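Local coordinates for protein alpha-fucosidase GH29 (Fusarium graminearum, PDB 4PSR) that hydrolyses alpha-L-fucosides, probably including the alpha-1,6-linked fucose on the reducing-end N-acetylglucosamine of glycoprotein glycans, at residues A[48-53]-A[73-78]; A[103-109]-A[154-158]; A[131-135]-A[149-153]; A[172-176]-A[203-207]. All coordinates share one frame; numbering follows the deposited sequence. Where two conformers were deposited one is given.

The four contacts all lie in the first half of the (βα)8 barrel. After strand 29-33, contact 1 closes a loop of 19 residues by bringing 48-53 onto 73-78. The chain then reaches helix 105-114, which contact 2 joins to helix 151-161; strand 119-125 lies in the span between them. Contact 3 falls within that same span, drawing the loop at 131-135 onto the start of helix 151-161, so contacts 2 and 3 share this helix and meet where F103 packs on L151. Beyond strand 165-170, contact 4 brings 172-176 against helix 200-218. Contacts 1 and 4 also touch, through packing of R50 on Y174. None of the loops cross.

Contact 1 (A[48-53]-A[73-78]); sequences YPRNMY and WGYENF
The phenol oxygen of Y53 serves as acceptor for a backbone N-H: Y75 N donates to Y53 OH over 2.8 Å, in a nearly straight bond (171°) that ties the two segments together. The same hydroxyl is 2.7 Å from a water oxygen, and that water donates to E76 OE1, joining the phenol to the carboxylate indirectly. Around this polar point the packing is aromatic and apolar. P49 lies alongside Y75 with CB over the ring centre, 3.5 Å from the Y75 centroid, a CH-pi contact close to the ring normal. M52 SD lies at the edge of that ring, 5.3 Å from the Y75 centroid, a Met-aromatic contact, while its chain bends at chi3 (-84°) to lay CE against the backbone at W73 O and Y75 N. Elsewhere in the contact, Y48 CE2 approaches F78 CZ at 3.8 Å, their rings set obliquely. The far ends of two tyrosines have partners elsewhere, Y48 OH at H63 and Y75 OH at D128. The contact belongs to the excursion after strand 29-33 of the (βα)8 barrel, beside the fucose site: E46 and W47, which border the sugar, immediately precede Y48.

Contact 2 (A[103-109]-A[154-158]); sequences FDPEAII and LWADL
F103 turns the edge of its ring toward the face of the W155 indole, an offset edge-to-face pair with planes at 69° and with F103 CE1 3.7 Å from W155 CZ2. One face of the phenyl ring is backed by CD of P105. Next, D104 caps helix 105-114: its OD1 accepts from A107 N at 3.2 Å, met from above the carboxylate plane. P105, in the first turn, points at the partner helix and sets its CB against both W155 CZ3, at 3.6 Å, and L158 CD1, at 3.7 Å. At E106 the backbone N lies against that same leucine methyl, while its aliphatic CG passes the other branch, CD2. I108 sends CD1 to the edge of the indole. I109, with CG1 beside its backbone N (chi1 -63°), reaches both W155 and L158: CD1 lies 3.7 Å from W155 CE3, and CG1 3.8 Å from L158 CB. The axes of the two short helical segments come within 10.0 Å and cross at -46°, joining successive helices on the outside of the (βα)8 barrel. Because the side chains meet one another through carbon alone, the interface rests on shape and hydrophobic burial, while the capping bond is spent inside its own segment.

Contact 3 (A[131-135]-A[149-153]); sequences SMWDS and LDLVK
D150 reaches across to the backbone at W133 and D134, with a side chain worth tracing outward. From CB the chain runs anti to the backbone N (chi1 -176°), which carries CG to within 3.4 Å of D134 N. OD1 accepts from K153 N at 3.0 Å, from above the carboxylate plane, and so makes D150 the N-cap of helix 151-161; the same oxygen rests 3.2 Å from W133 CA. OD2 takes a weak bond from D134 N (3.2 Å) and lies 3.3 Å from D134 CB, and it also bonds to H217. These donors, together with the helix start, would probably stabilise a negative charge on D150 even with the carboxylate of D134 nearby. Two residues further on, V152 N donates to M132 O over 3.0 Å, reaching it from above the carbonyl plane, and V152 packs CG2 on M132 CB (3.8 Å) and CB on W133 CB. The loop following strand 119-125 is thus fixed to the first turn of helix 151-161. W133 projects on between strands 119-125 and 165-170 and helix 200-218, where its NE1 bonds to E213, while V152 touches both strands and V218 at the end of that helix.

Contact 4 (A[172-176]-A[203-207]); sequences QAYNY and EDQLW
E203 lays its CB over one face of the Y176 ring in a CH-pi contact, 3.5 Å from the ring centroid. It sits on helix 200-218 of the (βα)8 barrel, the long helix between strands 165-170 and 222-225, and the tyrosine lies in the segment 172-176 just after strand 165-170. The glutamate and tyrosine side chains slide past each other in opposite directions, with the carboxylate only 13° from the ring plane; E203 OE2 finds its hydrogen-bond donor at L198 N. The other face of the phenol ring is backed by A173 O, so the ring is sandwiched between its own segment and the helix. Y176 holds CG between its backbone N and carbonyl carbon (chi1 63°), and this brings the hydroxyl to the next residue of the helix. There D204 OD1 accepts from Y176 OH at 2.7 Å, on the anti side of the carboxylate, and takes a second bond from D245 N. Two donors on one buried oxygen would probably keep this carboxylate charged.

One turn on, W207 brings its CB to 3.7 Å from Y176 OH and presents its indole to Q172 and A173. A173 N lies at the indole edge, while A173 CB is 3.9 Å from W207 NE1. The amide of Q172 lies almost flat above the indole, NE2 near the rim, and this same NE2 donates to W207 O at 3.0 Å, with the acceptor close to the amide plane. A water completes the grip, donating to Q172 OE1 at 2.8 Å and accepting from W207 NE1 at 3.0 Å.

Contact 1 (A[48-53]-A[73-78])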
loop_
_atom_site.group_PDB
_atom_site.type_symbol
_atom_site.label_atom_id
_atom_site.label_comp_id
_atom_site.label_asym_id
_atom_site.label_seq_id
_atom_site.Cartn_x
_atom_site.Cartn_y
_atom_site.Cartn_z
ATOM N N TYR A 48 11.937 -12.493 -14.635
ATOM C CA TYR A 48 12.923 -13.288 -15.399
ATOM C C TYR A 48 12.555 -14.765 -15.529
ATOM O O TYR A 48 12.709 -15.320 -16.610
ATOM C CB TYR A 48 14.310 -13.159 -14.800
ATOM C CG TYR A 48 15.400 -13.789 -15.646
ATOM C CD1 TYR A 48 16.086 -13.041 -16.585
ATOM C CD2 TYR A 48 15.771 -15.111 -15.466
ATOM C CE1 TYR A 48 17.091 -13.602 -17.364
ATOM C CE2 TYR A 48 16.755 -15.679 -16.239
ATOM C CZ TYR A 48 17.435 -14.910 -17.163
ATOM O OH TYR A 48 18.450 -15.462 -17.922
ATOM N N PRO A 49 12.053 -15.418 -14.464
ATOM C CA PRO A 49 11.717 -16.841 -14.620
ATOM C C PRO A 49 10.694 -17.112 -15.718
ATOM O O PRO A 49 10.721 -18.205 -16.316
ATOM C CB PRO A 49 11.152 -17.230 -13.242
ATOM C CG PRO A 49 11.697 -16.199 -12.284
ATOM C CD PRO A 49 11.837 -14.936 -13.078
ATOM N N ARG A 50 9.757 -16.183 -15.916
ATOM C CA ARG A 50 8.766 -16.284 -16.999
ATOM C C ARG A 50 9.393 -15.911 -18.342
ATOM O O ARG A 50 9.257 -16.651 -19.342
ATOM C CB ARG A 50 7.614 -15.333 -16.693
ATOM C CG ARG A 50 6.815 -14.817 -17.919
ATOM C CD ARG A 50 5.638 -13.984 -17.438
ATOM N NE ARG A 50 4.829 -13.400 -18.520
ATOM C CZ ARG A 50 3.890 -14.077 -19.161
ATOM N NH1 ARG A 50 3.676 -15.349 -18.903
ATOM N NH2 ARG A 50 3.161 -13.464 -20.082
ATOM N N ASN A 51 10.068 -14.772 -18.392
ATOM C CA ASN A 51 10.511 -14.230 -19.679
ATOM C C ASN A 51 11.734 -14.936 -20.267
ATOM O O ASN A 51 11.959 -14.830 -21.468
ATOM C CB ASN A 51 10.752 -12.718 -19.585
ATOM C CG ASN A 51 9.503 -11.944 -19.238
ATOM O OD1 ASN A 51 9.422 -11.330 -18.173
ATOM N ND2 ASN A 51 8.517 -11.945 -20.139
ATOM N N MET A 52 12.522 -15.646 -19.466
ATOM C CA MET A 52 13.661 -16.389 -19.985
ATOM C C MET A 52 13.206 -17.420 -21.036
ATOM O O MET A 52 14.015 -17.850 -21.868
ATOM C CB MET A 52 14.441 -17.083 -18.851
ATOM C CG MET A 52 13.625 -18.092 -18.041
ATOM S SD MET A 52 14.622 -19.092 -16.907
ATOM C CE MET A 52 15.196 -20.393 -18.012
ATOM N N TYR A 53 11.952 -17.838 -20.964
ATOM C CA TYR A 53 11.392 -18.811 -21.905
ATOM C C TYR A 53 10.643 -18.163 -23.075
ATOM O O TYR A 53 10.266 -18.853 -24.013
ATOM C CB TYR A 53 10.406 -19.708 -21.195
ATOM C CG TYR A 53 10.925 -20.597 -20.092
ATOM C CD1 TYR A 53 11.565 -21.790 -20.371
ATOM C CD2 TYR A 53 10.689 -20.277 -18.751
ATOM C CE1 TYR A 53 11.983 -22.642 -19.357
ATOM C CE2 TYR A 53 11.084 -21.130 -17.736
ATOM C CZ TYR A 53 11.735 -22.305 -18.041
ATOM O OH TYR A 53 12.121 -23.174 -17.021
ATOM N N TRP A 73 18.631 -25.479 -20.062
ATOM C CA TRP A 73 19.031 -24.836 -18.798
ATOM C C TRP A 73 17.785 -24.114 -18.293
ATOM O O TRP A 73 17.619 -22.905 -18.484
ATOM C CB TRP A 73 20.171 -23.858 -19.053
ATOM C CG TRP A 73 21.151 -23.629 -17.921
ATOM C CD1 TRP A 73 22.429 -24.075 -17.881
ATOM C CD2 TRP A 73 20.949 -22.886 -16.697
ATOM N NE1 TRP A 73 23.054 -23.653 -16.736
ATOM C CE2 TRP A 73 22.162 -22.919 -15.989
ATOM C CE3 TRP A 73 19.864 -22.181 -16.143
ATOM C CZ2 TRP A 73 22.328 -22.298 -14.750
ATOM C CZ3 TRP A 73 20.040 -21.554 -14.899
ATOM C CH2 TRP A 73 21.264 -21.611 -14.230
ATOM N N GLY A 74 16.876 -24.877 -17.697
ATOM C CA GLY A 74 15.606 -24.342 -17.268
ATOM C C GLY A 74 15.690 -23.562 -15.962
ATOM O O GLY A 74 16.718 -23.556 -15.259
ATOM N N TYR A 75 14.585 -22.905 -15.626
ATOM C CA TYR A 75 14.549 -22.070 -14.426
ATOM C C TYR A 75 14.909 -22.865 -13.165
ATOM O O TYR A 75 15.563 -22.348 -12.252
ATOM C CB TYR A 75 13.176 -21.407 -14.263
ATOM C CG TYR A 75 13.124 -20.547 -13.017
ATOM C CD1 TYR A 75 13.931 -19.431 -12.908
ATOM C CD2 TYR A 75 12.324 -20.877 -11.944
ATOM C CE1 TYR A 75 13.947 -18.673 -11.763
ATOM C CE2 TYR A 75 12.312 -20.097 -10.794
ATOM C CZ TYR A 75 13.131 -19.012 -10.717
ATOM O OH TYR A 75 13.185 -18.177 -9.612
ATOM N N GLU A 76 14.523 -24.128 -13.131
ATOM C CA GLU A 76 14.795 -24.959 -11.972
ATOM C C GLU A 76 16.294 -25.049 -11.659
ATOM O O GLU A 76 16.681 -25.279 -10.505
ATOM C CB GLU A 76 14.184 -26.356 -12.141
ATOM C CG GLU A 76 14.779 -27.222 -13.252
ATOM C CD GLU A 76 14.217 -26.982 -14.658
ATOM O OE1 GLU A 76 13.485 -26.006 -14.923
ATOM O OE2 GLU A 76 14.548 -27.818 -15.551
ATOM N N ASN A 77 17.160 -24.845 -12.656
ATOM C CA ASN A 77 18.603 -24.845 -12.392
ATOM C C ASN A 77 19.064 -23.723 -11.439
ATOM O O ASN A 77 20.111 -23.855 -10.787
ATOM C CB ASN A 77 19.412 -24.720 -13.691
ATOM C CG ASN A 77 19.477 -26.002 -14.499
ATOM O OD1 ASN A 77 18.862 -27.022 -14.174
ATOM N ND2 ASN A 77 20.232 -25.945 -15.594
ATOM N N PHE A 78 18.367 -22.579 -11.405
ATOM C CA PHE A 78 18.737 -21.531 -10.449
ATOM C C PHE A 78 18.527 -21.994 -8.999
ATOM O O PHE A 78 19.240 -21.550 -8.089
ATOM C CB PHE A 78 17.950 -20.241 -10.691
ATOM C CG PHE A 78 18.324 -19.500 -11.957
ATOM C CD1 PHE A 78 19.538 -18.862 -12.094
ATOM C CD2 PHE A 78 17.418 -19.415 -12.990
ATOM C CE1 PHE A 78 19.839 -18.155 -13.268
ATOM C CE2 PHE A 78 17.709 -18.705 -14.138
ATOM C CZ PHE A 78 18.914 -18.092 -14.278
HETATM O O HOH W 1 12.101 -25.837 -17.308
#

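Contact 2 (A[103-109]-A[154-158])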
loop_
_atom_site.group_PDB
_atom_site.type_symbol
_atom_site.label_atom_id
_atom_site.label_comp_id
_atom_site.label_asym_id
_atom_site.label_seq_id
_atom_site.Cartn_x
_atom_site.Cartn_y
_atom_site.Cartn_z
ATOM N N PHE A 103 25.275 -12.567 3.601
ATOM C CA PHE A 103 23.870 -12.391 3.938
ATOM C C PHE A 103 23.718 -12.127 5.447
ATOM O O PHE A 103 23.939 -13.022 6.268
ATOM C CB PHE A 103 23.075 -13.623 3.466
ATOM C CG PHE A 103 21.624 -13.647 3.903
ATOM C CD1 PHE A 103 20.809 -12.535 3.780
ATOM C CD2 PHE A 103 21.066 -14.819 4.377
ATOM C CE1 PHE A 103 19.479 -12.619 4.185
ATOM C CE2 PHE A 103 19.758 -14.881 4.764
ATOM C CZ PHE A 103 18.958 -13.790 4.667
ATOM N N ASP A 104 23.305 -10.910 5.788
ATOM C CA ASP A 104 23.200 -10.480 7.182
ATOM C C ASP A 104 21.760 -10.034 7.461
ATOM O O ASP A 104 21.448 -8.843 7.462
ATOM C CB ASP A 104 24.164 -9.331 7.442
ATOM C CG ASP A 104 24.335 -9.004 8.928
ATOM O OD1 ASP A 104 23.518 -9.428 9.774
ATOM O OD2 ASP A 104 25.301 -8.244 9.215
ATOM N N PRO A 105 20.854 -11.004 7.644
ATOM C CA PRO A 105 19.459 -10.606 7.817
ATOM C C PRO A 105 19.224 -9.730 9.060
ATOM O O PRO A 105 18.371 -8.849 9.026
ATOM C CB PRO A 105 18.719 -11.941 7.899
ATOM C CG PRO A 105 19.739 -12.920 8.289
ATOM C CD PRO A 105 21.006 -12.466 7.638
ATOM N N GLU A 106 19.961 -9.934 10.147
ATOM C CA GLU A 106 19.775 -9.085 11.323
ATOM C C GLU A 106 20.092 -7.622 11.013
ATOM O O GLU A 106 19.323 -6.733 11.381
ATOM C CB GLU A 106 20.599 -9.568 12.506
ATOM C CG GLU A 106 20.229 -8.791 13.734
ATOM C CD GLU A 106 20.467 -9.547 15.006
ATOM O OE1 GLU A 106 21.122 -10.614 14.957
ATOM O OE2 GLU A 106 19.988 -9.059 16.051
ATOM N N ALA A 107 21.179 -7.372 10.280
ATOM C CA ALA A 107 21.521 -6.012 9.899
ATOM C C ALA A 107 20.413 -5.383 9.035
ATOM O O ALA A 107 20.047 -4.214 9.223
ATOM C CB ALA A 107 22.874 -5.963 9.174
ATOM N N ILE A 108 19.872 -6.170 8.098
ATOM C CA ILE A 108 18.822 -5.665 7.233
ATOM C C ILE A 108 17.598 -5.301 8.052
ATOM O O ILE A 108 17.019 -4.251 7.865
ATOM C CB ILE A 108 18.498 -6.641 6.104
ATOM C CG1 ILE A 108 19.667 -6.656 5.119
ATOM C CG2 ILE A 108 17.184 -6.259 5.413
ATOM C CD1 ILE A 108 19.597 -7.796 4.118
ATOM N N ILE A 109 17.214 -6.152 8.997
ATOM C CA ILE A 109 16.050 -5.821 9.820
ATOM C C ILE A 109 16.285 -4.595 10.719
ATOM O O ILE A 109 15.374 -3.844 10.928
ATOM C CB ILE A 109 15.526 -7.043 10.582
ATOM C CG1 ILE A 109 15.049 -8.114 9.584
ATOM C CG2 ILE A 109 14.369 -6.677 11.509
ATOM C CD1 ILE A 109 13.992 -7.660 8.517
ATOM N N LEU A 154 13.382 -17.170 9.426
ATOM C CA LEU A 154 14.490 -16.299 9.860
ATOM C C LEU A 154 14.015 -14.828 9.836
ATOM O O LEU A 154 14.209 -14.069 10.800
ATOM C CB LEU A 154 15.647 -16.457 8.854
ATOM C CG LEU A 154 17.152 -16.474 9.069
ATOM C CD1 LEU A 154 17.599 -16.966 10.417
ATOM C CD2 LEU A 154 17.698 -17.390 7.977
ATOM N N TRP A 155 13.412 -14.399 8.731
ATOM C CA TRP A 155 12.926 -13.033 8.649
ATOM C C TRP A 155 11.855 -12.757 9.687
ATOM O O TRP A 155 11.889 -11.714 10.355
ATOM C CB TRP A 155 12.337 -12.725 7.283
ATOM C CG TRP A 155 13.292 -12.631 6.106
ATOM C CD1 TRP A 155 13.221 -13.372 4.968
ATOM C CD2 TRP A 155 14.405 -11.743 5.938
ATOM N NE1 TRP A 155 14.212 -13.003 4.109
ATOM C CE2 TRP A 155 14.973 -12.025 4.687
ATOM C CE3 TRP A 155 14.990 -10.763 6.731
ATOM C CZ2 TRP A 155 16.064 -11.311 4.177
ATOM C CZ3 TRP A 155 16.086 -10.068 6.234
ATOM C CH2 TRP A 155 16.616 -10.356 4.972
ATOM N N ALA A 156 10.911 -13.684 9.823
ATOM C CA ALA A 156 9.795 -13.461 10.730
ATOM C C ALA A 156 10.275 -13.322 12.161
ATOM O O ALA A 156 9.839 -12.432 12.885
ATOM C CB ALA A 156 8.782 -14.603 10.630
ATOM N N ASP A 157 11.175 -14.215 12.577
ATOM C CA ASP A 157 11.698 -14.144 13.946
ATOM C C ASP A 157 12.398 -12.811 14.207
ATOM O O ASP A 157 12.213 -12.188 15.259
ATOM C CB ASP A 157 12.633 -15.313 14.228
ATOM C CG ASP A 157 11.905 -16.653 14.368
ATOM O OD1 ASP A 157 10.652 -16.708 14.395
ATOM O OD2 ASP A 157 12.605 -17.686 14.452
ATOM N N LEU A 158 13.162 -12.347 13.234
ATOM C CA LEU A 158 13.832 -11.049 13.366
ATOM C C LEU A 158 12.888 -9.867 13.403
ATOM O O LEU A 158 13.112 -8.931 14.180
ATOM C CB LEU A 158 14.912 -10.840 12.292
ATOM C CG LEU A 158 16.129 -11.763 12.428
ATOM C CD1 LEU A 158 16.997 -11.732 11.183
ATOM C CD2 LEU A 158 16.959 -11.350 13.625
#

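Contact 3 (A[131-135]-A[149-153])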
loop_
_atom_site.group_PDB
_atom_site.type_symbol
_atom_site.label_atom_id
_atom_site.label_comp_id
_atom_site.label_asym_id
_atom_site.label_seq_id
_atom_site.Cartn_x
_atom_site.Cartn_y
_atom_site.Cartn_z
ATOM N N SER A 131 8.611 -21.751 -2.673
ATOM C CA SER A 131 8.124 -21.340 -1.350
ATOM C C SER A 131 9.320 -21.132 -0.443
ATOM O O SER A 131 10.100 -22.047 -0.315
ATOM C CB SER A 131 7.245 -22.416 -0.731
ATOM O OG SER A 131 6.134 -22.734 -1.560
ATOM N N MET A 132 9.481 -19.973 0.197
ATOM C CA MET A 132 10.726 -19.693 0.918
ATOM C C MET A 132 10.675 -20.003 2.415
ATOM O O MET A 132 11.583 -19.582 3.169
ATOM C CB MET A 132 11.227 -18.301 0.598
ATOM C CG MET A 132 11.870 -18.314 -0.800
ATOM S SD MET A 132 12.571 -16.724 -1.293
ATOM C CE MET A 132 11.065 -15.859 -1.806
ATOM N N TRP A 133 9.697 -20.793 2.834
ATOM C CA TRP A 133 9.669 -21.381 4.189
ATOM C C TRP A 133 9.944 -22.897 4.068
ATOM O O TRP A 133 10.022 -23.450 2.964
ATOM C CB TRP A 133 8.344 -21.095 4.912
ATOM C CG TRP A 133 7.149 -21.700 4.250
ATOM C CD1 TRP A 133 6.542 -22.873 4.597
ATOM C CD2 TRP A 133 6.405 -21.178 3.129
ATOM N NE1 TRP A 133 5.483 -23.119 3.761
ATOM C CE2 TRP A 133 5.390 -22.108 2.839
ATOM C CE3 TRP A 133 6.528 -20.033 2.316
ATOM C CZ2 TRP A 133 4.473 -21.921 1.803
ATOM C CZ3 TRP A 133 5.632 -19.857 1.267
ATOM C CH2 TRP A 133 4.609 -20.796 1.028
ATOM N N ASP A 134 10.111 -23.565 5.206
ATOM C CA ASP A 134 10.292 -25.011 5.251
ATOM C C ASP A 134 8.949 -25.648 4.965
ATOM O O ASP A 134 8.118 -25.772 5.864
ATOM C CB ASP A 134 10.768 -25.413 6.650
ATOM C CG ASP A 134 11.242 -26.836 6.708
ATOM O OD1 ASP A 134 11.030 -27.572 5.730
ATOM O OD2 ASP A 134 11.839 -27.208 7.736
ATOM N N SER A 135 8.712 -26.034 3.717
ATOM C CA SER A 135 7.393 -26.469 3.259
ATOM C C SER A 135 7.325 -27.973 3.028
ATOM O O SER A 135 8.199 -28.549 2.356
ATOM C CB SER A 135 7.043 -25.738 1.963
ATOM O OG SER A 135 5.832 -26.203 1.410
ATOM N N LEU A 149 18.285 -22.993 4.385
ATOM C CA LEU A 149 17.770 -22.057 5.389
ATOM C C LEU A 149 16.293 -21.829 5.171
ATOM O O LEU A 149 15.825 -21.702 4.015
ATOM C CB LEU A 149 18.455 -20.690 5.294
ATOM C CG LEU A 149 19.946 -20.689 5.622
ATOM C CD1 LEU A 149 20.540 -19.357 5.269
ATOM C CD2 LEU A 149 20.155 -21.031 7.096
ATOM N N ASP A 150 15.551 -21.789 6.266
ATOM C CA ASP A 150 14.148 -21.393 6.238
ATOM C C ASP A 150 14.131 -19.861 6.262
ATOM O O ASP A 150 14.124 -19.232 7.341
ATOM C CB ASP A 150 13.394 -22.009 7.415
ATOM C CG ASP A 150 11.896 -21.704 7.397
ATOM O OD1 ASP A 150 11.507 -20.721 6.759
ATOM O OD2 ASP A 150 11.146 -22.446 8.061
ATOM N N LEU A 151 14.221 -19.249 5.079
ATOM C CA LEU A 151 14.372 -17.801 4.970
ATOM C C LEU A 151 13.204 -17.072 5.580
ATOM O O LEU A 151 13.401 -16.094 6.308
ATOM C CB LEU A 151 14.598 -17.376 3.512
ATOM C CG LEU A 151 15.846 -17.987 2.879
ATOM C CD1 LEU A 151 15.858 -17.651 1.383
ATOM C CD2 LEU A 151 17.113 -17.505 3.560
ATOM N N VAL A 152 11.993 -17.544 5.305
ATOM C CA VAL A 152 10.803 -16.872 5.829
ATOM C C VAL A 152 10.772 -16.890 7.374
ATOM O O VAL A 152 10.455 -15.881 7.978
ATOM C CB VAL A 152 9.549 -17.422 5.139
ATOM C CG1 VAL A 152 8.303 -17.037 5.870
ATOM C CG2 VAL A 152 9.499 -16.905 3.673
ATOM N N LYS A 153 11.108 -18.018 7.987
ATOM C CA LYS A 153 11.112 -18.089 9.449
ATOM C C LYS A 153 12.204 -17.197 10.050
ATOM O O LYS A 153 11.953 -16.521 11.046
ATOM C CB LYS A 153 11.226 -19.533 9.931
ATOM C CG LYS A 153 10.953 -19.741 11.419
ATOM C CD LYS A 153 9.493 -19.518 11.832
ATOM C CE LYS A 153 9.280 -20.037 13.247
ATOM N NZ LYS A 153 7.995 -19.659 13.867
#

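Contact 4 (A[172-176]-A[203-207])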
loop_
_atom_site.group_PDB
_atom_site.type_symbol
_atom_site.label_atom_id
_atom_site.label_comp_id
_atom_site.label_asym_id
_atom_site.label_seq_id
_atom_site.Cartn_x
_atom_site.Cartn_y
_atom_site.Cartn_z
ATOM N N GLN A 172 1.214 -16.558 -5.448
ATOM C CA GLN A 172 1.269 -17.923 -5.965
ATOM C C GLN A 172 0.103 -18.317 -6.871
ATOM O O GLN A 172 0.121 -19.403 -7.441
ATOM C CB GLN A 172 1.537 -18.936 -4.843
ATOM C CG GLN A 172 0.365 -19.454 -4.032
ATOM C CD GLN A 172 -0.241 -18.494 -3.024
ATOM O OE1 GLN A 172 -0.028 -17.277 -3.097
ATOM N NE2 GLN A 172 -1.014 -19.026 -2.074
ATOM N N ALA A 173 -0.859 -17.423 -7.066
ATOM C CA ALA A 173 -1.946 -17.691 -8.025
ATOM C C ALA A 173 -1.490 -17.630 -9.463
ATOM O O ALA A 173 -1.886 -18.493 -10.281
ATOM C CB ALA A 173 -3.084 -16.737 -7.814
ATOM N N TYR A 174 -0.691 -16.638 -9.848
ATOM C CA TYR A 174 -0.354 -16.500 -11.268
ATOM C C TYR A 174 0.593 -17.608 -11.727
ATOM O O TYR A 174 0.687 -17.934 -12.923
ATOM C CB TYR A 174 0.201 -15.102 -11.562
ATOM C CG TYR A 174 0.494 -14.793 -13.003
ATOM C CD1 TYR A 174 -0.382 -15.169 -14.023
ATOM C CD2 TYR A 174 1.606 -14.049 -13.347
ATOM C CE1 TYR A 174 -0.106 -14.862 -15.329
ATOM C CE2 TYR A 174 1.890 -13.735 -14.668
ATOM C CZ TYR A 174 1.018 -14.126 -15.656
ATOM O OH TYR A 174 1.347 -13.790 -16.961
ATOM N N ASN A 175 1.247 -18.260 -10.763
ATOM C CA ASN A 175 2.106 -19.399 -11.054
ATOM C C ASN A 175 1.487 -20.435 -12.005
ATOM O O ASN A 175 2.193 -20.935 -12.891
ATOM C CB ASN A 175 2.516 -20.073 -9.725
ATOM C CG ASN A 175 3.245 -21.370 -9.930
ATOM O OD1 ASN A 175 2.644 -22.443 -9.807
ATOM N ND2 ASN A 175 4.525 -21.299 -10.279
ATOM N N TYR A 176 0.214 -20.742 -11.807
ATOM C CA TYR A 176 -0.472 -21.740 -12.621
ATOM C C TYR A 176 -1.532 -21.131 -13.504
ATOM O O TYR A 176 -2.344 -21.878 -14.087
ATOM C CB TYR A 176 -1.065 -22.850 -11.752
ATOM C CG TYR A 176 -2.144 -22.475 -10.749
ATOM C CD1 TYR A 176 -1.809 -22.025 -9.459
ATOM C CD2 TYR A 176 -3.508 -22.663 -11.044
ATOM C CE1 TYR A 176 -2.778 -21.748 -8.541
ATOM C CE2 TYR A 176 -4.495 -22.354 -10.111
ATOM C CZ TYR A 176 -4.119 -21.928 -8.853
ATOM O OH TYR A 176 -5.076 -21.653 -7.900
ATOM N N GLU A 203 -3.756 -27.695 -8.326
ATOM C CA GLU A 203 -3.134 -26.363 -8.199
ATOM C C GLU A 203 -3.972 -25.494 -7.272
ATOM O O GLU A 203 -3.409 -24.762 -6.448
ATOM C CB GLU A 203 -2.975 -25.648 -9.556
ATOM C CG GLU A 203 -1.982 -26.303 -10.514
ATOM C CD GLU A 203 -0.530 -26.085 -10.204
ATOM O OE1 GLU A 203 -0.225 -25.425 -9.171
ATOM O OE2 GLU A 203 0.338 -26.561 -10.988
ATOM N N ASP A 204 -5.299 -25.529 -7.409
ATOM C CA ASP A 204 -6.177 -24.753 -6.538
ATOM C C ASP A 204 -6.010 -25.197 -5.081
ATOM O O ASP A 204 -5.960 -24.393 -4.149
ATOM C CB ASP A 204 -7.650 -24.845 -6.998
ATOM C CG ASP A 204 -7.946 -23.996 -8.235
ATOM O OD1 ASP A 204 -7.463 -22.847 -8.306
ATOM O OD2 ASP A 204 -8.678 -24.504 -9.129
ATOM N N GLN A 205 -5.922 -26.499 -4.868
ATOM C CA GLN A 205 -5.692 -27.013 -3.539
ATOM C C GLN A 205 -4.330 -26.564 -2.992
ATOM O O GLN A 205 -4.244 -26.214 -1.800
ATOM C CB GLN A 205 -5.796 -28.560 -3.532
ATOM C CG GLN A 205 -5.584 -29.180 -2.164
ATOM C CD GLN A 205 -6.755 -28.902 -1.229
ATOM O OE1 GLN A 205 -7.898 -29.237 -1.548
ATOM N NE2 GLN A 205 -6.489 -28.307 -0.075
ATOM N N LEU A 206 -3.304 -26.597 -3.823
ATOM C CA LEU A 206 -1.957 -26.192 -3.444
ATOM C C LEU A 206 -1.925 -24.704 -3.108
ATOM O O LEU A 206 -1.186 -24.296 -2.183
ATOM C CB LEU A 206 -0.960 -26.557 -4.551
ATOM C CG LEU A 206 0.502 -26.222 -4.277
ATOM C CD1 LEU A 206 1.026 -27.003 -3.070
ATOM C CD2 LEU A 206 1.361 -26.530 -5.495
ATOM N N TRP A 207 -2.719 -23.881 -3.786
ATOM C CA TRP A 207 -2.763 -22.442 -3.470
ATOM C C TRP A 207 -3.162 -22.245 -2.019
ATOM O O TRP A 207 -2.532 -21.485 -1.264
ATOM C CB TRP A 207 -3.748 -21.735 -4.408
ATOM C CG TRP A 207 -3.907 -20.257 -4.122
ATOM C CD1 TRP A 207 -3.179 -19.231 -4.656
ATOM C CD2 TRP A 207 -4.867 -19.665 -3.243
ATOM N NE1 TRP A 207 -3.621 -18.024 -4.131
ATOM C CE2 TRP A 207 -4.639 -18.259 -3.253
ATOM C CE3 TRP A 207 -5.880 -20.180 -2.429
ATOM C CZ2 TRP A 207 -5.426 -17.370 -2.512
ATOM C CZ3 TRP A 207 -6.647 -19.300 -1.682
ATOM C CH2 TRP A 207 -6.411 -17.899 -1.726
HETATM O O HOH W 2 -2.146 -15.483 -3.325
HETATM O O HOH W 3 2.191 -24.859 -8.774
#